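Local coordinates for protein phenylalanine hydroxylase (Colwellia psychrerythraea, PDB 2V27) that probably hydroxylates L-phenylalanine to L-tyrosine with molecular oxygen, using a tetrahydrobiopterin cosubstrate and a non-haem iron centre, at residues Lys72-Trp77 and Leu130-Ser135; Arg93-Lys98 and Glu141-Met146; Leu170-Lys175 and Tyr224-Lys229; Asp206-Leu211 and Ala249-Leu254. All coordinates share one frame; numbering follows the deposited sequence. Where two conformers were deposited one is given.

Contact 1. Residues Lys72-Trp77 and Leu130-Ser135; sequences KVSTGW and LLTNSS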
loop_
_atom_site.group_PDB
_atom_site.type_symbol
_atom_site.label_atom_id
_atom_site.label_comp_id
_atom_site.label_asym_id
_atom_site.label_seq_id
_atom_site.Cartn_x
_atom_site.Cartn_y
_atom_site.Cartn_z
ATOM N N LYS B 72 8.699 11.414 34.305
ATOM C CA LYS B 72 8.510 10.972 35.696
ATOM C C LYS B 72 7.768 12.059 36.479
ATOM O O LYS B 72 6.774 11.745 37.175
ATOM C CB LYS B 72 9.849 10.669 36.325
ATOM C CG LYS B 72 10.280 9.230 36.061
ATOM C CD LYS B 72 11.754 8.940 36.313
ATOM C CE LYS B 72 12.059 7.546 35.833
ATOM N NZ LYS B 72 13.510 7.338 35.746
ATOM N N VAL B 73 8.162 13.326 36.317
ATOM C CA VAL B 73 7.487 14.376 37.060
ATOM C C VAL B 73 6.108 14.732 36.537
ATOM O O VAL B 73 5.242 15.144 37.304
ATOM C CB VAL B 73 8.388 15.645 37.251
ATOM C CG1 VAL B 73 9.679 15.247 37.943
ATOM C CG2 VAL B 73 8.690 16.316 35.934
ATOM N N SER B 74 5.852 14.519 35.251
ATOM C CA SER B 74 4.533 14.893 34.695
ATOM C C SER B 74 3.483 13.811 34.922
ATOM O O SER B 74 2.374 14.097 35.365
ATOM C CB SER B 74 4.625 15.251 33.187
ATOM O OG SER B 74 5.344 14.230 32.499
ATOM N N THR B 75 3.822 12.558 34.613
ATOM C CA THR B 75 2.809 11.485 34.696
ATOM C C THR B 75 3.311 10.170 35.312
ATOM O O THR B 75 2.547 9.188 35.369
ATOM C CB THR B 75 2.324 11.113 33.262
ATOM O OG1 THR B 75 3.498 10.701 32.537
ATOM C CG2 THR B 75 1.648 12.358 32.615
ATOM N N GLY B 76 4.572 10.127 35.765
ATOM C CA GLY B 76 5.085 8.910 36.364
ATOM C C GLY B 76 5.651 7.910 35.382
ATOM O O GLY B 76 6.068 6.793 35.759
ATOM N N TRP B 77 5.674 8.300 34.101
ATOM C CA TRP B 77 6.207 7.426 33.051
ATOM C C TRP B 77 7.718 7.503 32.930
ATOM O O TRP B 77 8.348 8.433 33.481
ATOM C CB TRP B 77 5.573 7.784 31.689
ATOM C CG TRP B 77 4.236 7.062 31.579
ATOM C CD1 TRP B 77 3.010 7.369 32.211
ATOM C CD2 TRP B 77 3.972 5.895 30.768
ATOM N NE1 TRP B 77 2.045 6.426 31.861
ATOM C CE2 TRP B 77 2.608 5.531 30.975
ATOM C CE3 TRP B 77 4.775 5.081 29.941
ATOM C CZ2 TRP B 77 2.023 4.411 30.334
ATOM C CZ3 TRP B 77 4.195 3.956 29.299
ATOM C CH2 TRP B 77 2.814 3.642 29.512
ATOM N N LEU B 130 3.251 13.393 24.188
ATOM C CA LEU B 130 1.940 13.109 24.738
ATOM C C LEU B 130 1.935 12.274 26.023
ATOM O O LEU B 130 0.937 12.280 26.761
ATOM C CB LEU B 130 1.034 12.529 23.632
ATOM C CG LEU B 130 0.534 13.650 22.721
ATOM C CD1 LEU B 130 0.021 12.982 21.410
ATOM C CD2 LEU B 130 -0.556 14.458 23.358
ATOM N N LEU B 131 3.068 11.594 26.304
ATOM C CA LEU B 131 3.169 10.880 27.563
ATOM C C LEU B 131 3.339 11.817 28.766
ATOM O O LEU B 131 3.235 11.380 29.937
ATOM C CB LEU B 131 4.282 9.814 27.539
ATOM C CG LEU B 131 4.026 8.579 26.646
ATOM C CD1 LEU B 131 5.320 7.731 26.479
ATOM C CD2 LEU B 131 2.904 7.716 27.217
ATOM N N THR B 132 3.540 13.125 28.493
ATOM C CA THR B 132 3.490 14.123 29.585
ATOM C C THR B 132 2.043 14.562 29.895
ATOM O O THR B 132 1.797 15.296 30.869
ATOM C CB THR B 132 4.305 15.422 29.269
ATOM O OG1 THR B 132 3.627 16.167 28.225
ATOM C CG2 THR B 132 5.691 15.149 28.898
ATOM N N ASN B 133 1.092 14.166 29.022
ATOM C CA ASN B 133 -0.309 14.522 29.162
ATOM C C ASN B 133 -1.002 13.419 29.973
ATOM O O ASN B 133 -0.896 12.215 29.651
ATOM C CB ASN B 133 -0.926 14.673 27.757
ATOM C CG ASN B 133 -2.441 14.955 27.758
ATOM O OD1 ASN B 133 -2.878 16.102 27.491
ATOM N ND2 ASN B 133 -3.247 13.935 28.008
ATOM N N SER B 134 -1.717 13.821 31.019
ATOM C CA SER B 134 -2.305 12.842 31.941
ATOM C C SER B 134 -3.321 11.937 31.275
ATOM O O SER B 134 -3.310 10.736 31.505
ATOM C CB SER B 134 -2.968 13.571 33.105
ATOM O OG SER B 134 -1.972 14.265 33.818
ATOM N N SER B 135 -4.198 12.508 30.464
ATOM C CA SER B 135 -5.200 11.660 29.745
ATOM C C SER B 135 -4.533 10.632 28.821
ATOM O O SER B 135 -4.889 9.423 28.827
ATOM C CB SER B 135 -6.150 12.496 28.935
ATOM O OG SER B 135 -7.073 13.145 29.788
#
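The indole of Trp-77 receives Leu-131 on one face. Methyl CD2 sits 4.2 Å from the centroid of the six-membered ring of Trp-77, 12° off the normal, a CH-pi contact over the middle of the ring. Further round the ring are Leu-71 and, from helix 134-147, Ala-137 and Thr-140. Beside this packing lies a polar link: Thr-75 OG1 donates to Leu-131 O over 2.7 Å, nearly along the C=O axis (168°). The first torsion of Thr-75, 59°, places OG1 between the backbone N and the carbonyl carbon, and leaves CG2 beside N, 3.4 Å from Thr-132 O. Ser-74 OG touches Thr-132 CA at 3.5 Å, but spends its bond on Val-70 O in its own helix. An alanine in place of Thr-75 would probably leave the Leu-131 carbonyl without this donor and open a gap beside Thr-132 O. Helix 120-131 carries the iron ligands His-122 and His-127, and the Leu-131 side chain lies about 5 Å from that of His-127. One short hydrogen bond and an aromatic face therefore tie the last part of helix 64-75 and the residues just after it to Leu-131, where the histidine-bearing helix ends.

Contact 2. Residues Arg93-Lys98 and Glu141-Met146; sequences RLLSEK and EAYGKM. With SO4 (sulfate ion), chain F.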
loop_
_atom_site.group_PDB
_atom_site.type_symbol
_atom_site.label_atom_id
_atom_site.label_comp_id
_atom_site.label_asym_id
_atom_site.label_seq_id
_atom_site.Cartn_x
_atom_site.Cartn_y
_atom_site.Cartn_z
ATOM N N ARG B 93 3.243 -5.733 29.448
ATOM C CA ARG B 93 3.795 -5.635 30.806
ATOM C C ARG B 93 4.492 -4.290 31.016
ATOM O O ARG B 93 4.227 -3.580 32.046
ATOM C CB ARG B 93 4.776 -6.785 31.029
ATOM C CG ARG B 93 5.230 -6.943 32.495
ATOM C CD ARG B 93 6.514 -6.145 32.788
ATOM N NE ARG B 93 7.712 -6.685 32.151
ATOM C CZ ARG B 93 8.936 -6.241 32.413
ATOM N NH1 ARG B 93 9.075 -5.282 33.314
ATOM N NH2 ARG B 93 10.012 -6.759 31.812
ATOM N N LEU B 94 5.354 -3.905 30.070
ATOM C CA LEU B 94 6.024 -2.582 30.210
ATOM C C LEU B 94 5.039 -1.423 30.290
ATOM O O LEU B 94 5.138 -0.598 31.213
ATOM C CB LEU B 94 7.117 -2.365 29.171
ATOM C CG LEU B 94 8.240 -3.420 29.301
ATOM C CD1 LEU B 94 9.030 -3.358 27.976
ATOM C CD2 LEU B 94 9.168 -3.101 30.515
ATOM N N LEU B 95 4.099 -1.341 29.357
ATOM C CA LEU B 95 3.115 -0.236 29.449
ATOM C C LEU B 95 2.338 -0.268 30.760
ATOM O O LEU B 95 2.022 0.799 31.333
ATOM C CB LEU B 95 2.135 -0.187 28.274
ATOM C CG LEU B 95 2.569 0.671 27.088
ATOM C CD1 LEU B 95 3.816 0.118 26.406
ATOM C CD2 LEU B 95 1.345 0.763 26.124
ATOM N N SER B 96 2.004 -1.473 31.238
ATOM C CA SER B 96 1.237 -1.572 32.485
ATOM C C SER B 96 2.018 -1.033 33.669
ATOM O O SER B 96 1.408 -0.696 34.688
ATOM C CB SER B 96 0.768 -3.000 32.803
ATOM O OG SER B 96 1.835 -3.805 33.252
ATOM N N GLU B 97 3.344 -0.996 33.518
ATOM C CA GLU B 97 4.268 -0.466 34.527
ATOM C C GLU B 97 4.717 0.969 34.212
ATOM O O GLU B 97 5.647 1.490 34.839
ATOM C CB GLU B 97 5.468 -1.382 34.685
ATOM C CG GLU B 97 5.135 -2.780 35.225
ATOM C CD GLU B 97 6.364 -3.704 35.369
ATOM O OE1 GLU B 97 7.446 -3.415 34.813
ATOM O OE2 GLU B 97 6.207 -4.726 36.050
ATOM N N LYS B 98 4.057 1.627 33.242
ATOM C CA LYS B 98 4.393 3.022 32.858
ATOM C C LYS B 98 5.853 3.127 32.384
ATOM O O LYS B 98 6.552 4.129 32.603
ATOM C CB LYS B 98 4.013 4.068 33.939
ATOM C CG LYS B 98 2.610 3.847 34.478
ATOM C CD LYS B 98 2.265 4.585 35.767
ATOM C CE LYS B 98 2.371 6.054 35.608
ATOM N NZ LYS B 98 1.917 6.824 36.878
ATOM N N GLU B 141 -1.297 3.488 29.916
ATOM C CA GLU B 141 -1.174 2.530 31.018
ATOM C C GLU B 141 -2.364 1.527 31.041
ATOM O O GLU B 141 -2.146 0.313 31.231
ATOM C CB GLU B 141 -1.110 3.312 32.333
ATOM C CG GLU B 141 -0.972 2.413 33.587
ATOM C CD GLU B 141 -1.094 3.202 34.875
ATOM O OE1 GLU B 141 -1.227 4.431 34.831
ATOM O OE2 GLU B 141 -0.999 2.570 35.960
ATOM N N ALA B 142 -3.570 2.035 30.902
ATOM C CA ALA B 142 -4.764 1.184 30.932
ATOM C C ALA B 142 -4.705 0.209 29.765
ATOM O O ALA B 142 -5.079 -0.982 29.890
ATOM C CB ALA B 142 -6.017 2.022 30.851
ATOM N N TYR B 143 -4.203 0.653 28.604
ATOM C CA TYR B 143 -4.112 -0.209 27.443
ATOM C C TYR B 143 -3.159 -1.371 27.787
ATOM O O TYR B 143 -3.406 -2.562 27.491
ATOM C CB TYR B 143 -3.644 0.609 26.225
ATOM C CG TYR B 143 -3.292 -0.302 25.091
ATOM C CD1 TYR B 143 -4.294 -0.724 24.182
ATOM C CD2 TYR B 143 -1.977 -0.785 24.887
ATOM C CE1 TYR B 143 -4.011 -1.596 23.116
ATOM C CE2 TYR B 143 -1.684 -1.659 23.801
ATOM C CZ TYR B 143 -2.735 -2.086 22.912
ATOM O OH TYR B 143 -2.497 -2.952 21.889
ATOM N N GLY B 144 -2.017 -1.042 28.411
ATOM C CA GLY B 144 -1.088 -2.082 28.809
ATOM C C GLY B 144 -1.775 -3.084 29.744
ATOM O O GLY B 144 -1.604 -4.297 29.568
ATOM N N LYS B 145 -2.548 -2.583 30.710
ATOM C CA LYS B 145 -3.265 -3.501 31.611
ATOM C C LYS B 145 -4.272 -4.398 30.864
ATOM O O LYS B 145 -4.461 -5.542 31.255
ATOM C CB LYS B 145 -3.906 -2.731 32.738
ATOM C CG LYS B 145 -2.854 -2.187 33.690
ATOM C CD LYS B 145 -3.494 -1.236 34.705
ATOM C CE LYS B 145 -2.481 -0.723 35.748
ATOM N NZ LYS B 145 -3.017 0.398 36.637
ATOM N N MET B 146 -4.921 -3.871 29.822
ATOM C CA MET B 146 -5.890 -4.647 29.050
ATOM C C MET B 146 -5.272 -5.904 28.443
ATOM O O MET B 146 -5.934 -6.943 28.387
ATOM C CB MET B 146 -6.492 -3.800 27.915
ATOM C CG MET B 146 -7.319 -2.616 28.280
ATOM S SD MET B 146 -7.688 -1.736 26.719
ATOM C CE MET B 146 -8.161 -0.177 27.451
HETATM S S SO4 F . 12.217 -4.044 34.694
HETATM O O1 SO4 F . 11.874 -4.597 33.344
HETATM O O2 SO4 F . 13.644 -4.376 34.898
HETATM O O3 SO4 F . 11.998 -2.596 34.781
HETATM O O4 SO4 F . 11.332 -4.741 35.688
HETATM O O HOH W 1 1.077 1.055 36.613
HETATM O O HOH W 2 -0.954 6.235 37.084
#
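Gly-144 lets helices 88-96 and 134-147 come almost backbone to backbone, its CA only 4.4 Å from that of Ser-96. A side chain at this glycine would run into Ser-96 N and Leu-95 CB, and Leu-95 CB already lies 3.8 Å from Gly-144 CA. To one side of the close point, Leu-95 CD2 meets the edge of the Tyr-143 ring at CD2, 3.9 Å away, and Tyr-162 of helix 152-167 joins the same packing. To the other, Ser-96 CB rests on Lys-145 CG at 3.8 Å, while its OG turns back to donate to Arg-93 O.

Lys-98, the positive-phi C-prime residue of the Schellman motif that ends helix 88-96, sends its methylenes past the Glu-141 carboxylate, with CD of Lys-98 3.6 Å from OE1 of Glu-141. The chain bends at chi3 (60°), which places CE, and NZ goes on to donate to Thr-75 O. Lys-98 NZ stays 4.4 Å from Glu-141 OE1, beyond a salt bridge, and a water that accepts from NZ and donates to OE1 spans the interval. A second water donates to both Ser-96 O and Glu-141 OE2.

Lys-145 NZ forms a salt bridge with Glu-141 OE2 at 3.0 Å, reaching it from above the carboxylate plane. Away from the interface, Arg-93 NH1 pairs with Glu-97 OE1 and also holds a sulfate, probably from the crystallisation liquor. Glu-141 thus has a lysine of its own helix on OE2 and a water on each oxygen, which would probably favour its charged form.

Contact 3. Residues Leu170-Lys175 and Tyr224-Lys229; sequences LLDTPK and YYMLTK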
loop_
_atom_site.group_PDB
_atom_site.type_symbol
_atom_site.label_atom_id
_atom_site.label_comp_id
_atom_site.label_asym_id
_atom_site.label_seq_id
_atom_site.Cartn_x
_atom_site.Cartn_y
_atom_site.Cartn_z
ATOM N N LEU B 170 -6.563 10.924 15.085
ATOM C CA LEU B 170 -6.763 12.306 14.719
ATOM C C LEU B 170 -7.762 12.962 15.659
ATOM O O LEU B 170 -8.507 12.273 16.381
ATOM C CB LEU B 170 -7.322 12.419 13.281
ATOM C CG LEU B 170 -6.490 11.750 12.174
ATOM C CD1 LEU B 170 -7.158 12.029 10.802
ATOM C CD2 LEU B 170 -5.061 12.297 12.173
ATOM N N LEU B 171 -7.771 14.293 15.631
ATOM C CA LEU B 171 -8.834 15.057 16.345
ATOM C C LEU B 171 -9.641 15.900 15.360
ATOM O O LEU B 171 -9.069 16.523 14.449
ATOM C CB LEU B 171 -8.277 16.010 17.403
ATOM C CG LEU B 171 -7.256 15.503 18.423
ATOM C CD1 LEU B 171 -6.924 16.690 19.346
ATOM C CD2 LEU B 171 -7.873 14.385 19.198
ATOM N N ASP B 172 -10.950 15.944 15.615
ATOM C CA ASP B 172 -11.844 16.878 14.911
ATOM C C ASP B 172 -12.187 18.037 15.866
ATOM O O ASP B 172 -13.003 17.909 16.792
ATOM C CB ASP B 172 -13.095 16.091 14.508
ATOM C CG ASP B 172 -14.129 16.931 13.763
ATOM O OD1 ASP B 172 -13.783 18.039 13.302
ATOM O OD2 ASP B 172 -15.278 16.430 13.630
ATOM N N THR B 173 -11.504 19.139 15.642
ATOM C CA THR B 173 -11.557 20.293 16.547
ATOM C C THR B 173 -12.272 21.475 15.914
ATOM O O THR B 173 -12.343 21.566 14.695
ATOM C CB THR B 173 -10.135 20.744 17.045
ATOM O OG1 THR B 173 -9.507 21.641 16.090
ATOM C CG2 THR B 173 -9.201 19.484 17.345
ATOM N N PRO B 174 -12.750 22.405 16.758
ATOM C CA PRO B 174 -13.362 23.625 16.190
ATOM C C PRO B 174 -12.380 24.457 15.348
ATOM O O PRO B 174 -12.810 25.306 14.565
ATOM C CB PRO B 174 -13.825 24.413 17.430
ATOM C CG PRO B 174 -13.832 23.429 18.546
ATOM C CD PRO B 174 -12.787 22.399 18.229
ATOM N N LYS B 175 -11.071 24.208 15.485
ATOM C CA LYS B 175 -10.081 24.911 14.687
ATOM C C LYS B 175 -9.611 24.097 13.475
ATOM O O LYS B 175 -8.701 24.508 12.771
ATOM C CB LYS B 175 -8.908 25.364 15.600
ATOM C CG LYS B 175 -9.377 26.392 16.662
ATOM C CD LYS B 175 -8.252 26.839 17.576
ATOM N N TYR B 224 -9.362 6.751 9.035
ATOM C CA TYR B 224 -8.882 7.296 10.332
ATOM C C TYR B 224 -10.068 7.466 11.245
ATOM O O TYR B 224 -11.226 7.705 10.764
ATOM C CB TYR B 224 -8.246 8.688 10.130
ATOM C CG TYR B 224 -6.931 8.642 9.384
ATOM C CD1 TYR B 224 -6.896 8.423 8.014
ATOM C CD2 TYR B 224 -5.695 8.716 10.067
ATOM C CE1 TYR B 224 -5.665 8.306 7.313
ATOM C CE2 TYR B 224 -4.466 8.667 9.381
ATOM C CZ TYR B 224 -4.486 8.449 7.997
ATOM O OH TYR B 224 -3.350 8.338 7.230
ATOM N N TYR B 225 -9.809 7.385 12.551
ATOM C CA TYR B 225 -10.835 7.720 13.565
ATOM C C TYR B 225 -10.466 8.980 14.336
ATOM O O TYR B 225 -9.325 9.205 14.703
ATOM C CB TYR B 225 -11.097 6.559 14.515
ATOM C CG TYR B 225 -11.780 5.439 13.784
ATOM C CD1 TYR B 225 -11.031 4.369 13.263
ATOM C CD2 TYR B 225 -13.177 5.434 13.618
ATOM C CE1 TYR B 225 -11.675 3.305 12.571
ATOM C CE2 TYR B 225 -13.830 4.393 12.949
ATOM C CZ TYR B 225 -13.091 3.319 12.414
ATOM O OH TYR B 225 -13.725 2.281 11.720
ATOM N N MET B 226 -11.477 9.816 14.557
ATOM C CA MET B 226 -11.282 11.114 15.183
ATOM C C MET B 226 -11.944 11.233 16.550
ATOM O O MET B 226 -13.161 11.028 16.671
ATOM C CB MET B 226 -11.844 12.198 14.287
ATOM C CG MET B 226 -11.312 12.154 12.832
ATOM S SD MET B 226 -11.970 13.563 11.863
ATOM C CE MET B 226 -13.661 13.048 11.664
ATOM N N LEU B 227 -11.154 11.594 17.560
ATOM C CA LEU B 227 -11.706 12.123 18.814
ATOM C C LEU B 227 -11.987 13.614 18.621
ATOM O O LEU B 227 -11.693 14.168 17.579
ATOM C CB LEU B 227 -10.694 11.932 19.966
ATOM C CG LEU B 227 -10.096 10.526 20.184
ATOM C CD1 LEU B 227 -8.973 10.638 21.267
ATOM C CD2 LEU B 227 -11.126 9.511 20.608
ATOM N N THR B 228 -12.518 14.279 19.642
ATOM C CA THR B 228 -12.599 15.744 19.604
ATOM C C THR B 228 -11.518 16.429 20.447
ATOM O O THR B 228 -11.234 17.629 20.269
ATOM C CB THR B 228 -13.946 16.229 20.118
ATOM O OG1 THR B 228 -14.051 15.922 21.518
ATOM C CG2 THR B 228 -15.103 15.613 19.297
ATOM N N LYS B 229 -10.948 15.689 21.403
ATOM C CA LYS B 229 -9.862 16.185 22.271
ATOM C C LYS B 229 -9.163 14.934 22.802
ATOM O O LYS B 229 -9.802 13.880 22.887
ATOM C CB LYS B 229 -10.405 17.023 23.460
ATOM C CG LYS B 229 -11.562 16.423 24.186
ATOM C CD LYS B 229 -12.172 17.335 25.300
ATOM C CE LYS B 229 -13.232 16.548 26.171
ATOM N NZ LYS B 229 -12.994 15.069 26.721
#
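Leu-170 can be followed outward against strand 223-227. Its CB faces Met-226 CG at 4.0 Å, the side chain of its bridge partner. The first torsion, -56°, sets CG beside the backbone N, where CG of Leu-170 lies 3.8 Å from Tyr-224 CD2. Methyl CD1 then ends 3.6 Å from Tyr-224 CB and almost as near to the base of the ring, which it meets obliquely. Met-195 of helix 188-196 also packs on this leucine. An alanine at Leu-170 would probably open a gap beside Tyr-224, whose CB and ring base would lose CG and CD1 of the leucine.

Under these side chains the strands pair in parallel. Leu-170 N donates to Tyr-225 O, Leu-227 N donates to Leu-170 O at 3.0 Å, and Asp-172 N to Leu-227 O at 2.8 Å, this last one straight at both donor and acceptor. The short segments are strongly twisted, their directions 49° apart. Met-226 carries on along the face it shares with Leu-170, its SD touching Asp-172 CB at 3.8 Å. On the opposite face Leu-171 CD2 packs on Leu-227 CB at 3.8 Å, and both leucines also touch Tyr-180. Beyond the pairing, Thr-173 OG1 accepts from Lys-175 N in an ST turn and is bonded to Gly-176 O, just where strand 176-179 begins.

These are the two inner strands of a four-stranded mixed sheet, and strand 170-173 closely follows the iron ligand Glu-167. The polar bonds across the pair are all backbone, and the side chains add apolar contact to them.

Contact 4. Residues Asp206-Leu211 and Ala249-Leu254; sequences DILDVL and AQAEAL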
loop_
_atom_site.group_PDB
_atom_site.type_symbol
_atom_site.label_atom_id
_atom_site.label_comp_id
_atom_site.label_asym_id
_atom_site.label_seq_id
_atom_site.Cartn_x
_atom_site.Cartn_y
_atom_site.Cartn_z
ATOM N N ASP B 206 -15.547 5.506 17.395
ATOM C CA ASP B 206 -16.523 4.666 18.045
ATOM C C ASP B 206 -15.785 3.361 18.270
ATOM O O ASP B 206 -15.223 2.747 17.335
ATOM C CB ASP B 206 -17.737 4.468 17.148
ATOM C CG ASP B 206 -18.739 3.474 17.730
ATOM O OD1 ASP B 206 -18.549 2.248 17.613
ATOM O OD2 ASP B 206 -19.708 3.936 18.336
ATOM N N ILE B 207 -15.766 2.917 19.515
ATOM C CA ILE B 207 -14.871 1.824 19.859
ATOM C C ILE B 207 -15.255 0.542 19.130
ATOM O O ILE B 207 -14.394 -0.254 18.737
ATOM C CB ILE B 207 -14.787 1.634 21.411
ATOM C CG1 ILE B 207 -13.710 0.578 21.725
ATOM C CG2 ILE B 207 -16.153 1.342 22.033
ATOM C CD1 ILE B 207 -12.947 0.831 23.091
ATOM N N LEU B 208 -16.564 0.274 19.007
ATOM C CA LEU B 208 -16.984 -0.932 18.277
ATOM C C LEU B 208 -16.572 -0.852 16.791
ATOM O O LEU B 208 -15.997 -1.835 16.267
ATOM C CB LEU B 208 -18.520 -1.190 18.458
ATOM C CG LEU B 208 -18.981 -2.473 17.808
ATOM C CD1 LEU B 208 -18.315 -3.712 18.423
ATOM C CD2 LEU B 208 -20.496 -2.494 18.105
ATOM N N ASP B 209 -16.798 0.291 16.134
ATOM C CA ASP B 209 -16.338 0.456 14.734
ATOM C C ASP B 209 -14.808 0.166 14.644
ATOM O O ASP B 209 -14.343 -0.576 13.759
ATOM C CB ASP B 209 -16.603 1.870 14.203
ATOM C CG ASP B 209 -17.950 2.032 13.684
ATOM O OD1 ASP B 209 -18.483 1.063 13.096
ATOM O OD2 ASP B 209 -18.433 3.171 13.847
ATOM N N VAL B 210 -14.065 0.743 15.605
ATOM C CA VAL B 210 -12.591 0.634 15.580
ATOM C C VAL B 210 -12.201 -0.829 15.736
ATOM O O VAL B 210 -11.424 -1.337 14.936
ATOM C CB VAL B 210 -11.957 1.471 16.711
ATOM C CG1 VAL B 210 -10.434 1.063 16.965
ATOM C CG2 VAL B 210 -12.074 2.906 16.418
ATOM N N LEU B 211 -12.771 -1.551 16.715
ATOM C CA LEU B 211 -12.409 -2.958 16.913
ATOM C C LEU B 211 -12.737 -3.864 15.677
ATOM O O LEU B 211 -12.154 -4.927 15.506
ATOM C CB LEU B 211 -13.146 -3.507 18.153
ATOM C CG LEU B 211 -12.636 -2.959 19.499
ATOM C CD1 LEU B 211 -13.595 -3.344 20.602
ATOM C CD2 LEU B 211 -11.192 -3.413 19.826
ATOM N N ALA B 249 -15.730 -9.388 22.176
ATOM C CA ALA B 249 -16.744 -10.398 21.883
ATOM C C ALA B 249 -17.922 -9.868 21.031
ATOM O O ALA B 249 -18.336 -10.556 20.094
ATOM C CB ALA B 249 -17.279 -11.010 23.206
ATOM N N GLN B 250 -18.371 -8.651 21.294
ATOM C CA GLN B 250 -19.440 -8.072 20.459
ATOM C C GLN B 250 -18.937 -7.869 19.008
ATOM O O GLN B 250 -19.624 -8.169 18.042
ATOM C CB GLN B 250 -19.859 -6.750 21.047
ATOM C CG GLN B 250 -21.014 -6.190 20.314
ATOM C CD GLN B 250 -21.402 -4.846 20.816
ATOM O OE1 GLN B 250 -20.716 -4.246 21.674
ATOM N NE2 GLN B 250 -22.549 -4.375 20.370
ATOM N N ALA B 251 -17.740 -7.300 18.877
ATOM C CA ALA B 251 -17.108 -7.203 17.564
ATOM C C ALA B 251 -17.017 -8.537 16.807
ATOM O O ALA B 251 -17.314 -8.572 15.618
ATOM C CB ALA B 251 -15.718 -6.584 17.736
ATOM N N GLU B 252 -16.591 -9.618 17.483
ATOM C CA GLU B 252 -16.512 -10.897 16.905
ATOM C C GLU B 252 -17.887 -11.455 16.503
ATOM O O GLU B 252 -18.026 -12.016 15.409
ATOM C CB GLU B 252 -15.777 -11.842 17.837
ATOM C CG GLU B 252 -14.279 -11.699 17.725
ATOM C CD GLU B 252 -13.510 -12.733 18.522
ATOM O OE1 GLU B 252 -12.540 -13.347 17.983
ATOM O OE2 GLU B 252 -13.896 -12.919 19.691
ATOM N N ALA B 253 -18.898 -11.248 17.353
ATOM C CA ALA B 253 -20.265 -11.661 16.997
ATOM C C ALA B 253 -20.745 -10.980 15.685
ATOM O O ALA B 253 -21.460 -11.581 14.888
ATOM C CB ALA B 253 -21.217 -11.315 18.125
ATOM N N LEU B 254 -20.388 -9.702 15.498
ATOM C CA LEU B 254 -20.766 -8.972 14.292
ATOM C C LEU B 254 -19.880 -9.267 13.101
ATOM O O LEU B 254 -20.310 -9.112 11.953
ATOM C CB LEU B 254 -20.721 -7.472 14.599
ATOM C CG LEU B 254 -21.843 -6.984 15.540
ATOM C CD1 LEU B 254 -21.505 -5.618 16.068
ATOM C CD2 LEU B 254 -23.217 -6.963 14.813
#
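Leu-208 and Leu-211 carry helix 207-211 onto Ala-251 and its neighbours, and the helix that presents them is started by Asp-206. This aspartate is the N-cap: its OD1 accepts from Asp-209 N at 3.0 Å through the anti lone pair, with a nearly straight N-H...O angle of 168°. Ile-207 turns to Leu-247, a turn earlier on the partner helix 241-254. Leu-208 does most of the touching. Its CG is anti to the backbone N (chi1 -176°), and the two methyls divide the work: CD1 of Leu-208 lies 3.7 Å from Ala-251 N, and CD2 lies 3.6 Å from Gln-250 NE2. The extended Gln-250 side chain crosses the leucine at about a right angle, and Leu-254 CD1 closes on Leu-208 CD2 from one turn further on, at 3.9 Å. This is a helix-helix crossing at the outside of the catalytic domain, the short axes 9.4 Å apart and inclined by 61°, with small Ala-251 at the nearest point. Next in sequence, Asp-209 bonds through OD1 to His-257 NE2, and Val-210 packs inward on Phe-164 and Tyr-225. Leu-211 sets its CB 4.0 Å from Ala-251 CB, while its carbonyl O accepts from Arg-160 NH1.

How the contacts relate
Contacts 1 and 2 share helix 134-147 and meet around Trp-77, whose ring also touches Leu-95, Lys-98 and Glu-141; a lysine of contact 2 reaches the backbone of contact 1. Both are partly buried and near the iron, with Trp-77 and Leu-131, or Leu-95, Tyr-143 and Gly-144, inside and Ser-134 or Lys-145 exposed. Contact 1 crosses by a direct hydrogen bond; contact 2 joins close helix packing at a glycine to water-bridged charged side chains. Contacts 3 and 4 touch through Tyr-225, which packs on Val-210. Contact 3 is backbone pairing inside a sheet, buried at one end and exposed at the other. Contact 4, farthest from the chain's centre, is largely apolar helix packing, part of it exposed.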